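Local coordinates for putative iron-regulated protein A (Parabacteroides distasonis ATCC 8503, PDB 4ECG) that binds calcium ions and, as an imelysin-like member of the M75 peptidase family, may act as a metalloendopeptidase, although its function is not established, at residues L74-W88 against F148-R162. Residues are numbered along the deposited sequence; the frame is centred on the assembly and turned at random.
Sequences LADACDAWRAVRVPW and FHTAEKMLFLDGEPR. With CA (calcium ion), chain I.
Trp81 and Phe148 interlock as knobs into holes between helices 74-88 and 148-155 of the imelysin-like helical fold, near-antiparallel with a crossing angle of -150°. The Trp81 indole, its CG anti to the backbone N (chi1 -180°), drops among Phe148, Ala151, Glu152 and Leu155, and its NE1 donates to Phe148 O at 3.0 Å. Glu152 N reaches that carbonyl from the opposite face of its plane. Phe148 turns an edge to the indole face, and so does Phe156, while Trp88 lies nearly parallel to Phe148 but slid aside. Over the Phe148 ring comes Arg85 NH1, 3.3 Å from Phe148 CG, a cation-pi contact with the guanidinium steep to the ring; salt bridges to Asp109 and Asp287 hold this arginine. Asp109 is a calcium ligand, so the packed end borders a metal site. There His149 ND1 donates almost straight to Glu152 OE1 (2.8 Å), on the syn side but well out of the carboxylate plane, while Glu152 OE2 bonds Ser281.

Packing thins past Phe156, toward the type I' turn and the strand 160-161. Ala75 meets Pro161 loosely, CA to CG 4.3 Å, and Glu160 points away from helix 71-89, its OE1 reaching a calcium ion that also holds three waters. Between the two regions, Cys78 SG sits over the Phe156 face, 3.9 Å from the ring centroid and 3.3 Å from Leu155 O.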
# COMPACT_ATOMS: atom_id res chain seq x y z
N LEU A 74 -10.82 21.82 -7.26
CA LEU A 74 -9.89 21.42 -6.24
C LEU A 74 -10.47 20.33 -5.36
O LEU A 74 -9.83 19.27 -5.20
CB LEU A 74 -9.48 22.61 -5.37
CG LEU A 74 -8.39 22.31 -4.29
CD1 LEU A 74 -7.09 21.69 -4.80
CD2 LEU A 74 -8.02 23.55 -3.53
N ALA A 75 -11.64 20.58 -4.77
CA ALA A 75 -12.35 19.57 -3.96
C ALA A 75 -12.45 18.25 -4.71
O ALA A 75 -12.20 17.18 -4.11
CB ALA A 75 -13.75 20.05 -3.51
N ASP A 76 -12.77 18.32 -6.02
CA ASP A 76 -12.86 17.10 -6.89
C ASP A 76 -11.49 16.41 -7.07
O ASP A 76 -11.41 15.17 -7.08
CB ASP A 76 -13.46 17.38 -8.27
CG ASP A 76 -14.99 17.65 -8.27
OD1 ASP A 76 -15.66 17.51 -7.21
OD2 ASP A 76 -15.52 18.00 -9.36
N ALA A 77 -10.44 17.21 -7.21
CA ALA A 77 -9.09 16.66 -7.32
C ALA A 77 -8.69 15.96 -6.02
O ALA A 77 -8.15 14.84 -6.04
CB ALA A 77 -8.09 17.75 -7.66
N CYS A 78 -9.05 16.57 -4.90
CA CYS A 78 -8.80 15.97 -3.58
C CYS A 78 -9.52 14.66 -3.38
O CYS A 78 -8.95 13.70 -2.85
CB CYS A 78 -9.17 16.97 -2.47
SG CYS A 78 -8.07 18.41 -2.29
N ASP A 79 -10.79 14.60 -3.76
CA ASP A 79 -11.57 13.36 -3.70
C ASP A 79 -10.89 12.29 -4.58
O ASP A 79 -10.70 11.13 -4.16
CB ASP A 79 -13.01 13.55 -4.22
CG ASP A 79 -13.92 14.42 -3.27
OD1 ASP A 79 -13.50 14.69 -2.13
OD2 ASP A 79 -15.08 14.80 -3.69
N ALA A 80 -10.54 12.67 -5.80
CA ALA A 80 -9.91 11.75 -6.74
C ALA A 80 -8.55 11.21 -6.18
O ALA A 80 -8.21 10.06 -6.37
CB ALA A 80 -9.78 12.40 -8.13
N TRP A 81 -7.82 12.03 -5.45
CA TRP A 81 -6.54 11.62 -4.83
C TRP A 81 -6.79 10.51 -3.85
O TRP A 81 -6.12 9.45 -3.89
CB TRP A 81 -5.88 12.83 -4.14
CG TRP A 81 -4.57 12.54 -3.48
CD1 TRP A 81 -3.30 12.65 -4.04
CD2 TRP A 81 -4.34 12.00 -2.14
NE1 TRP A 81 -2.35 12.25 -3.14
CE2 TRP A 81 -2.91 11.85 -1.99
CE3 TRP A 81 -5.16 11.64 -1.08
CZ2 TRP A 81 -2.34 11.37 -0.84
CZ3 TRP A 81 -4.57 11.16 0.09
CH2 TRP A 81 -3.20 11.02 0.21
N ARG A 82 -7.77 10.72 -2.96
CA ARG A 82 -8.19 9.67 -2.00
C ARG A 82 -8.68 8.37 -2.66
O ARG A 82 -8.40 7.27 -2.16
CB ARG A 82 -9.30 10.15 -1.07
CG ARG A 82 -8.92 11.30 -0.15
CD ARG A 82 -10.06 11.57 0.82
NE ARG A 82 -9.97 12.87 1.52
CZ ARG A 82 -9.21 13.14 2.59
NH1 ARG A 82 -8.40 12.23 3.10
NH2 ARG A 82 -9.26 14.33 3.17
N ALA A 83 -9.44 8.50 -3.72
CA ALA A 83 -10.04 7.36 -4.40
C ALA A 83 -8.98 6.50 -5.14
O ALA A 83 -9.05 5.30 -5.11
CB ALA A 83 -11.15 7.81 -5.35
N VAL A 84 -7.97 7.12 -5.77
CA VAL A 84 -6.89 6.34 -6.39
C VAL A 84 -6.02 5.69 -5.32
O VAL A 84 -5.42 4.63 -5.53
CB VAL A 84 -6.03 7.13 -7.45
CG1 VAL A 84 -5.11 8.17 -6.86
CG2 VAL A 84 -5.23 6.15 -8.25
N ARG A 85 -5.97 6.31 -4.15
CA ARG A 85 -5.19 5.77 -3.09
C ARG A 85 -5.76 4.48 -2.47
O ARG A 85 -5.01 3.74 -1.87
CB ARG A 85 -4.98 6.83 -2.00
CG ARG A 85 -3.88 6.41 -1.04
CD ARG A 85 -3.25 7.56 -0.32
NE ARG A 85 -2.22 7.07 0.59
CZ ARG A 85 -0.94 6.89 0.29
NH1 ARG A 85 -0.46 7.16 -0.90
NH2 ARG A 85 -0.14 6.44 1.21
N VAL A 86 -7.07 4.25 -2.59
CA VAL A 86 -7.69 3.03 -2.04
C VAL A 86 -7.03 1.82 -2.69
O VAL A 86 -6.42 1.03 -1.99
CB VAL A 86 -9.23 3.04 -2.09
CG1 VAL A 86 -9.82 1.68 -1.64
CG2 VAL A 86 -9.80 4.19 -1.24
N PRO A 87 -7.05 1.73 -4.02
CA PRO A 87 -6.51 0.50 -4.61
C PRO A 87 -5.01 0.36 -4.48
O PRO A 87 -4.50 -0.74 -4.39
CB PRO A 87 -6.96 0.55 -6.08
CG PRO A 87 -7.30 1.96 -6.32
CD PRO A 87 -7.79 2.51 -5.00
N TRP A 88 -4.32 1.48 -4.45
CA TRP A 88 -2.90 1.43 -4.27
C TRP A 88 -2.60 0.85 -2.90
O TRP A 88 -1.73 0.01 -2.76
CB TRP A 88 -2.26 2.81 -4.43
CG TRP A 88 -0.85 2.88 -3.92
CD1 TRP A 88 -0.40 3.61 -2.86
CD2 TRP A 88 0.33 2.18 -4.42
NE1 TRP A 88 0.92 3.43 -2.68
CE2 TRP A 88 1.42 2.58 -3.58
CE3 TRP A 88 0.57 1.30 -5.45
CZ2 TRP A 88 2.70 2.10 -3.74
CZ3 TRP A 88 1.87 0.81 -5.62
CH2 TRP A 88 2.91 1.20 -4.77
N PHE A 148 2.64 10.49 -4.38
CA PHE A 148 1.35 10.77 -3.71
C PHE A 148 1.44 11.89 -2.66
O PHE A 148 0.56 12.73 -2.54
CB PHE A 148 0.84 9.56 -2.97
CG PHE A 148 -0.01 8.63 -3.77
CD1 PHE A 148 -1.36 8.83 -3.84
CD2 PHE A 148 0.53 7.50 -4.34
CE1 PHE A 148 -2.16 7.95 -4.51
CE2 PHE A 148 -0.25 6.61 -5.02
CZ PHE A 148 -1.61 6.85 -5.11
N HIS A 149 2.52 11.89 -1.91
CA HIS A 149 2.59 12.82 -0.78
C HIS A 149 3.00 14.21 -1.15
O HIS A 149 2.69 15.15 -0.43
CB HIS A 149 3.44 12.22 0.34
CG HIS A 149 2.88 10.92 0.88
ND1 HIS A 149 1.66 10.83 1.45
CD2 HIS A 149 3.38 9.63 0.84
CE1 HIS A 149 1.42 9.57 1.78
NE2 HIS A 149 2.48 8.83 1.42
N THR A 150 3.68 14.39 -2.28
CA THR A 150 4.02 15.73 -2.72
C THR A 150 2.71 16.38 -3.25
O THR A 150 2.42 17.51 -2.91
CB THR A 150 5.17 15.77 -3.76
OG1 THR A 150 6.35 15.24 -3.18
CG2 THR A 150 5.45 17.19 -4.25
N ALA A 151 1.95 15.66 -4.07
CA ALA A 151 0.62 16.08 -4.53
C ALA A 151 -0.28 16.40 -3.29
O ALA A 151 -0.87 17.45 -3.22
CB ALA A 151 0.00 14.99 -5.43
N GLU A 152 -0.27 15.52 -2.30
CA GLU A 152 -1.08 15.65 -1.08
C GLU A 152 -0.79 16.94 -0.39
O GLU A 152 -1.72 17.66 0.03
CB GLU A 152 -0.73 14.49 -0.12
CG GLU A 152 -1.70 14.29 1.05
CD GLU A 152 -1.17 13.41 2.17
OE1 GLU A 152 0.02 12.94 2.14
OE2 GLU A 152 -1.97 13.24 3.11
N LYS A 153 0.51 17.23 -0.27
CA LYS A 153 0.98 18.37 0.50
C LYS A 153 0.49 19.65 -0.15
O LYS A 153 0.22 20.60 0.55
CB LYS A 153 2.52 18.43 0.63
CG LYS A 153 2.94 19.38 1.76
CD LYS A 153 4.47 19.51 1.95
CE LYS A 153 4.89 20.43 3.11
NZ LYS A 153 4.59 21.89 2.88
N MSE A 154 0.36 19.65 -1.48
CA MSE A 154 -0.10 20.79 -2.26
C MSE A 154 -1.63 20.86 -2.39
O MSE A 154 -2.14 21.93 -2.66
CB MSE A 154 0.51 20.76 -3.65
CG MSE A 154 2.03 20.82 -3.68
SE MSE A 154 2.83 20.48 -5.44
CE MSE A 154 4.63 20.88 -4.90
N LEU A 155 -2.34 19.75 -2.23
CA LEU A 155 -3.80 19.74 -2.40
C LEU A 155 -4.60 19.98 -1.10
O LEU A 155 -5.76 20.42 -1.12
CB LEU A 155 -4.23 18.41 -3.01
CG LEU A 155 -3.88 18.19 -4.46
CD1 LEU A 155 -4.20 16.73 -4.82
CD2 LEU A 155 -4.61 19.18 -5.37
N PHE A 156 -3.98 19.65 0.01
CA PHE A 156 -4.62 19.48 1.30
C PHE A 156 -3.94 20.32 2.39
O PHE A 156 -2.74 20.51 2.38
CB PHE A 156 -4.54 18.00 1.76
CG PHE A 156 -5.40 17.05 0.98
CD1 PHE A 156 -6.77 16.90 1.29
CD2 PHE A 156 -4.86 16.25 0.00
CE1 PHE A 156 -7.56 16.01 0.59
CE2 PHE A 156 -5.66 15.34 -0.69
CZ PHE A 156 -7.00 15.24 -0.41
N LEU A 157 -4.72 20.77 3.36
CA LEU A 157 -4.16 21.36 4.57
C LEU A 157 -4.92 20.84 5.78
O LEU A 157 -6.15 21.00 5.92
CB LEU A 157 -4.23 22.88 4.51
CG LEU A 157 -3.58 23.67 5.64
CD1 LEU A 157 -2.07 23.37 5.67
CD2 LEU A 157 -3.85 25.17 5.41
N ASP A 158 -4.17 20.20 6.66
CA ASP A 158 -4.74 19.54 7.83
C ASP A 158 -6.15 18.90 7.66
O ASP A 158 -7.07 19.17 8.40
CB ASP A 158 -4.65 20.45 9.06
CG ASP A 158 -3.91 19.77 10.22
OD1 ASP A 158 -3.66 18.52 10.23
OD2 ASP A 158 -3.53 20.53 11.13
N GLY A 159 -6.28 18.02 6.68
CA GLY A 159 -7.47 17.25 6.48
C GLY A 159 -8.44 17.74 5.41
O GLY A 159 -9.36 17.02 5.05
N GLU A 160 -8.24 18.94 4.91
CA GLU A 160 -9.23 19.55 4.07
C GLU A 160 -8.58 19.98 2.80
O GLU A 160 -7.38 20.23 2.78
CB GLU A 160 -9.80 20.81 4.76
CG GLU A 160 -10.62 20.51 6.00
CD GLU A 160 -11.39 21.71 6.55
OE1 GLU A 160 -11.05 22.87 6.22
OE2 GLU A 160 -12.36 21.46 7.30
N PRO A 161 -9.39 20.18 1.75
CA PRO A 161 -8.89 20.93 0.62
C PRO A 161 -8.24 22.19 1.06
O PRO A 161 -8.72 22.88 1.96
CB PRO A 161 -10.13 21.19 -0.17
CG PRO A 161 -10.97 19.96 0.08
CD PRO A 161 -10.80 19.82 1.55
N ARG A 162 -7.11 22.46 0.44
CA ARG A 162 -6.35 23.67 0.71
C ARG A 162 -7.20 24.87 0.45
O ARG A 162 -8.07 24.84 -0.43
CB ARG A 162 -5.09 23.69 -0.17
CG ARG A 162 -4.28 24.95 -0.18
CD ARG A 162 -3.10 24.66 -1.05
NE ARG A 162 -2.14 25.74 -1.17
CZ ARG A 162 -0.96 25.58 -1.75
NH1 ARG A 162 -0.62 24.38 -2.23
NH2 ARG A 162 -0.12 26.61 -1.86
CA CA I . -11.95 24.46 4.26
O HOH W 1 -9.37 24.54 3.95
O HOH W 2 -10.66 25.88 5.82
O HOH W 3 -12.79 26.38 2.46